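Local atomic coordinates of aminopeptidase C (Lactobacillus rhamnosus, PDB entry 4K7C), a protein that probably removes residues from the N-termini of peptides as a cysteine aminopeptidase of the papain-like C1 family. Residues Val315-Asp320 / Phe407-Ile413. Numbering follows the deposited sequence. Where two conformers were deposited one is given.
Sequences VWFGSD and FVYQVVI. With GOL (glycerol), chain C.
Gly318 and the Tyr409-Gln410 pair form a classic beta bulge, where the antiparallel strands 315-319 and 408-413 slip by one residue. Gly318 O takes two N-H groups from the same face of its carbonyl plane: Tyr409 N at 2.9 Å and, more bent, Gln410 N at 3.3 Å. Gly318 N returns a bond to Gln410 O, coming from above the plane of that carbonyl. This is the tight part of the contact. In the conformer given here, the Gln410 amide lies beside the Trp316 indole, its NE2 in plane at the ring edge, 3.2 Å from CZ3 of Trp316; a second conformer makes this placement less certain. With its ring anti to the backbone N (chi1 -174°), Trp316 also brings CE3 to 3.6 Å from Val412 CG2. Replacing the Trp316 indole by the methyl of an alanine is likely to open a gap beside Val412 CG2 and leave the Gln410 amide without its neighbour. On the opposite face the side chains of Phe317 and Val408 cross at about a right angle, CD2 of Phe317 3.9 Å from CG2 of Val408. The pairing is looser at the Val315 end: beyond the bond from Val412 N to Trp316 O, a glycerol hydroxyl, O3, is interposed, 2.7 Å from both Trp316 N and Val412 O. Even so, the whole contact is buried. Strand 364-374 pairs with 315-319 and strand 260-264 with 408-414; helix 298-310 packs against Val408 and Val411 through Phe301, while on the other face Trp316 meets Trp142 edge-to-face and donates NE1 to Trp71 O.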
ATOM      1  N   VAL A 315      -8.744   2.536 -37.738  1.00 18.60           N
ATOM      2  CA  VAL A 315      -9.514   3.724 -38.032  1.00 18.83           C
ATOM      3  C   VAL A 315      -9.558   4.687 -36.830  1.00 20.26           C
ATOM      4  O   VAL A 315     -10.140   4.325 -35.778  1.00 18.63           O
ATOM      5  CB  VAL A 315     -10.983   3.349 -38.435  1.00 18.79           C
ATOM      6  CG1 VAL A 315     -11.823   4.549 -38.740  1.00 18.66           C
ATOM      7  CG2 VAL A 315     -11.066   2.381 -39.634  1.00 19.61           C
ATOM      8  N   TRP A 316      -8.985   5.876 -36.952  1.00 17.83           N
ATOM      9  CA  TRP A 316      -9.069   6.878 -35.929  1.00 15.63           C
ATOM     10  C   TRP A 316     -10.532   7.329 -35.829  1.00 15.51           C
ATOM     11  O   TRP A 316     -11.221   7.511 -36.865  1.00 15.92           O
ATOM     12  CB  TRP A 316      -8.210   8.076 -36.299  1.00 15.23           C
ATOM     13  CG  TRP A 316      -8.006   9.188 -35.367  1.00 15.65           C
ATOM     14  CD1 TRP A 316      -6.902   9.479 -34.679  1.00 15.82           C
ATOM     15  CD2 TRP A 316      -8.892  10.338 -35.134  1.00 14.94           C
ATOM     16  NE1 TRP A 316      -7.007  10.629 -34.005  1.00 18.04           N
ATOM     17  CE2 TRP A 316      -8.225  11.186 -34.244  1.00 15.29           C
ATOM     18  CE3 TRP A 316     -10.217  10.618 -35.459  1.00 15.93           C
ATOM     19  CZ2 TRP A 316      -8.775  12.353 -33.767  1.00 18.28           C
ATOM     20  CZ3 TRP A 316     -10.744  11.812 -35.035  1.00 16.16           C
ATOM     21  CH2 TRP A 316     -10.058  12.667 -34.179  1.00 15.52           C
ATOM     22  N   PHE A 317     -11.014   7.398 -34.583  1.00 17.44           N
ATOM     23  CA  PHE A 317     -12.388   7.869 -34.321  1.00 16.96           C
ATOM     24  C   PHE A 317     -12.555   8.691 -33.084  1.00 18.44           C
ATOM     25  O   PHE A 317     -11.815   8.516 -32.121  1.00 17.63           O
ATOM     26  CB  PHE A 317     -13.412   6.675 -34.306  1.00 17.27           C
ATOM     27  CG  PHE A 317     -13.475   5.898 -33.029  1.00 15.72           C
ATOM     28  CD1 PHE A 317     -12.514   4.959 -32.737  1.00 16.79           C
ATOM     29  CD2 PHE A 317     -14.554   6.045 -32.170  1.00 17.91           C
ATOM     30  CE1 PHE A 317     -12.528   4.236 -31.579  1.00 17.42           C
ATOM     31  CE2 PHE A 317     -14.627   5.238 -31.014  1.00 16.65           C
ATOM     32  CZ  PHE A 317     -13.605   4.333 -30.735  1.00 16.19           C
ATOM     33  N   GLY A 318     -13.549   9.603 -33.159  1.00 17.23           N
ATOM     34  CA  GLY A 318     -13.940  10.520 -32.114  1.00 16.31           C
ATOM     35  C   GLY A 318     -15.305  10.188 -31.549  1.00 16.47           C
ATOM     36  O   GLY A 318     -16.232   9.922 -32.273  1.00 16.45           O
ATOM     37  N   SER A 319     -15.387  10.148 -30.218  1.00 17.82           N
ATOM     38  CA  SER A 319     -16.618   9.733 -29.517  1.00 18.61           C
ATOM     39  C   SER A 319     -16.784  10.474 -28.176  1.00 18.34           C
ATOM     40  O   SER A 319     -15.871  11.173 -27.679  1.00 17.66           O
ATOM     41  CB  SER A 319     -16.636   8.213 -29.258  1.00 19.09           C
ATOM     42  OG  SER A 319     -15.635   7.795 -28.358  1.00 18.21           O
ATOM     43  N   ASP A 320     -17.946  10.282 -27.562  1.00 18.86           N
ATOM     44  CA  ASP A 320     -18.161  10.804 -26.193  1.00 16.94           C
ATOM     45  C   ASP A 320     -17.998   9.631 -25.252  1.00 18.20           C
ATOM     46  O   ASP A 320     -18.961   8.963 -24.916  1.00 19.30           O
ATOM     47  CB  ASP A 320     -19.548  11.418 -26.107  1.00 18.56           C
ATOM     48  CG  ASP A 320     -19.824  12.170 -24.849  1.00 16.78           C
ATOM     49  OD1 ASP A 320     -19.069  12.066 -23.892  1.00 19.62           O
ATOM     50  OD2 ASP A 320     -20.851  12.926 -24.822  1.00 17.11           O
ATOM     51  N   PHE A 407     -22.930   7.495 -30.040  1.00 16.27           N
ATOM     52  CA  PHE A 407     -21.907   8.257 -29.388  1.00 16.58           C
ATOM     53  C   PHE A 407     -20.594   8.432 -30.168  1.00 15.92           C
ATOM     54  O   PHE A 407     -19.709   9.165 -29.720  1.00 16.72           O
ATOM     55  CB  PHE A 407     -21.594   7.739 -27.945  1.00 16.75           C
ATOM     56  CG  PHE A 407     -22.797   7.779 -27.061  1.00 17.20           C
ATOM     57  CD1 PHE A 407     -23.475   8.981 -26.855  1.00 17.90           C
ATOM     58  CD2 PHE A 407     -23.371   6.634 -26.591  1.00 18.96           C
ATOM     59  CE1 PHE A 407     -24.632   9.018 -26.055  1.00 18.47           C
ATOM     60  CE2 PHE A 407     -24.531   6.668 -25.809  1.00 17.19           C
ATOM     61  CZ  PHE A 407     -25.155   7.873 -25.549  1.00 17.80           C
ATOM     62  N   VAL A 408     -20.503   7.787 -31.308  1.00 17.42           N
ATOM     63  CA  VAL A 408     -19.388   8.082 -32.227  1.00 16.53           C
ATOM     64  C   VAL A 408     -19.794   9.192 -33.208  1.00 18.63           C
ATOM     65  O   VAL A 408     -20.860   9.070 -33.885  1.00 20.66           O
ATOM     66  CB  VAL A 408     -18.990   6.867 -33.006  1.00 15.52           C
ATOM     67  CG1 VAL A 408     -17.905   7.171 -34.137  1.00 16.03           C
ATOM     68  CG2 VAL A 408     -18.486   5.783 -32.081  1.00 15.90           C
ATOM     69  N   TYR A 409     -18.952  10.224 -33.285  1.00 16.80           N
ATOM     70  CA  TYR A 409     -19.193  11.373 -34.118  1.00 19.76           C
ATOM     71  C   TYR A 409     -18.229  11.544 -35.294  1.00 21.02           C
ATOM     72  O   TYR A 409     -18.605  12.255 -36.218  1.00 19.75           O
ATOM     73  CB  TYR A 409     -19.175  12.642 -33.342  1.00 18.59           C
ATOM     74  CG  TYR A 409     -20.211  12.682 -32.193  1.00 20.06           C
ATOM     75  CD1 TYR A 409     -21.502  12.983 -32.454  1.00 19.76           C
ATOM     76  CD2 TYR A 409     -19.835  12.457 -30.862  1.00 20.12           C
ATOM     77  CE1 TYR A 409     -22.487  13.000 -31.479  1.00 20.81           C
ATOM     78  CE2 TYR A 409     -20.818  12.541 -29.854  1.00 20.53           C
ATOM     79  CZ  TYR A 409     -22.140  12.823 -30.169  1.00 21.78           C
ATOM     80  OH  TYR A 409     -23.103  12.888 -29.183  1.00 24.14           O
ATOM     81  N   GLN A 410     -17.076  10.875 -35.268  0.50 19.70           N
ATOM     82  CA  GLN A 410     -16.073  11.072 -36.303  0.50 19.53           C
ATOM     83  C   GLN A 410     -15.260   9.827 -36.564  0.50 19.83           C
ATOM     84  O   GLN A 410     -14.939   9.093 -35.628  0.50 18.57           O
ATOM     85  CB  GLN A 410     -15.090  12.115 -35.837  0.50 18.70           C
ATOM     86  CG  GLN A 410     -15.620  13.484 -35.576  0.50 19.50           C
ATOM     87  CD  GLN A 410     -14.468  14.383 -35.254  0.50 18.56           C
ATOM     88  OE1 GLN A 410     -14.609  15.614 -35.030  0.50 19.15           O
ATOM     89  NE2 GLN A 410     -13.304  13.761 -35.186  0.50 16.40           N
ATOM     90  N   VAL A 411     -14.960   9.585 -37.845  1.00 18.95           N
ATOM     91  CA  VAL A 411     -14.001   8.556 -38.246  1.00 18.22           C
ATOM     92  C   VAL A 411     -13.124   9.217 -39.356  1.00 22.01           C
ATOM     93  O   VAL A 411     -13.572  10.170 -39.996  1.00 20.61           O
ATOM     94  CB  VAL A 411     -14.586   7.267 -38.837  1.00 20.46           C
ATOM     95  CG1 VAL A 411     -15.154   6.376 -37.737  1.00 22.75           C
ATOM     96  CG2 VAL A 411     -15.654   7.556 -39.881  1.00 21.65           C
ATOM     97  N   VAL A 412     -11.870   8.808 -39.422  1.00 18.26           N
ATOM     98  CA  VAL A 412     -10.987   9.240 -40.471  1.00 18.89           C
ATOM     99  C   VAL A 412     -10.804   8.087 -41.439  1.00 19.35           C
ATOM    100  O   VAL A 412     -10.324   6.992 -41.099  1.00 16.59           O
ATOM    101  CB  VAL A 412      -9.655   9.782 -39.944  1.00 20.46           C
ATOM    102  CG1 VAL A 412      -8.719  10.153 -41.070  1.00 18.68           C
ATOM    103  CG2 VAL A 412      -9.862  10.973 -39.060  1.00 21.08           C
ATOM    104  N   ILE A 413     -11.243   8.310 -42.695  1.00 17.92           N
ATOM    105  CA  ILE A 413     -11.239   7.288 -43.737  1.00 20.32           C
ATOM    106  C   ILE A 413     -10.325   7.659 -44.945  1.00 20.94           C
ATOM    107  O   ILE A 413     -10.327   8.836 -45.314  1.00 19.59           O
ATOM    108  CB  ILE A 413     -12.678   7.056 -44.216  1.00 21.29           C
ATOM    109  CG1 ILE A 413     -13.557   6.559 -42.989  1.00 19.86           C
ATOM    110  CG2 ILE A 413     -12.727   6.064 -45.318  1.00 21.85           C
ATOM    111  CD1 ILE A 413     -13.205   5.205 -42.491  1.00 20.60           C
TER
HETATM  112  C1  GOL C 502      -4.969   6.005 -41.052  1.00 32.09           C
HETATM  113  O1  GOL C 502      -4.628   5.209 -42.199  1.00 34.15           O
HETATM  114  C2  GOL C 502      -6.346   6.658 -41.176  1.00 33.25           C
HETATM  115  O2  GOL C 502      -7.254   5.986 -42.062  1.00 32.10           O
HETATM  116  C3  GOL C 502      -6.901   6.992 -39.793  1.00 28.87           C
HETATM  117  O3  GOL C 502      -8.218   6.589 -39.488  1.00 23.14           O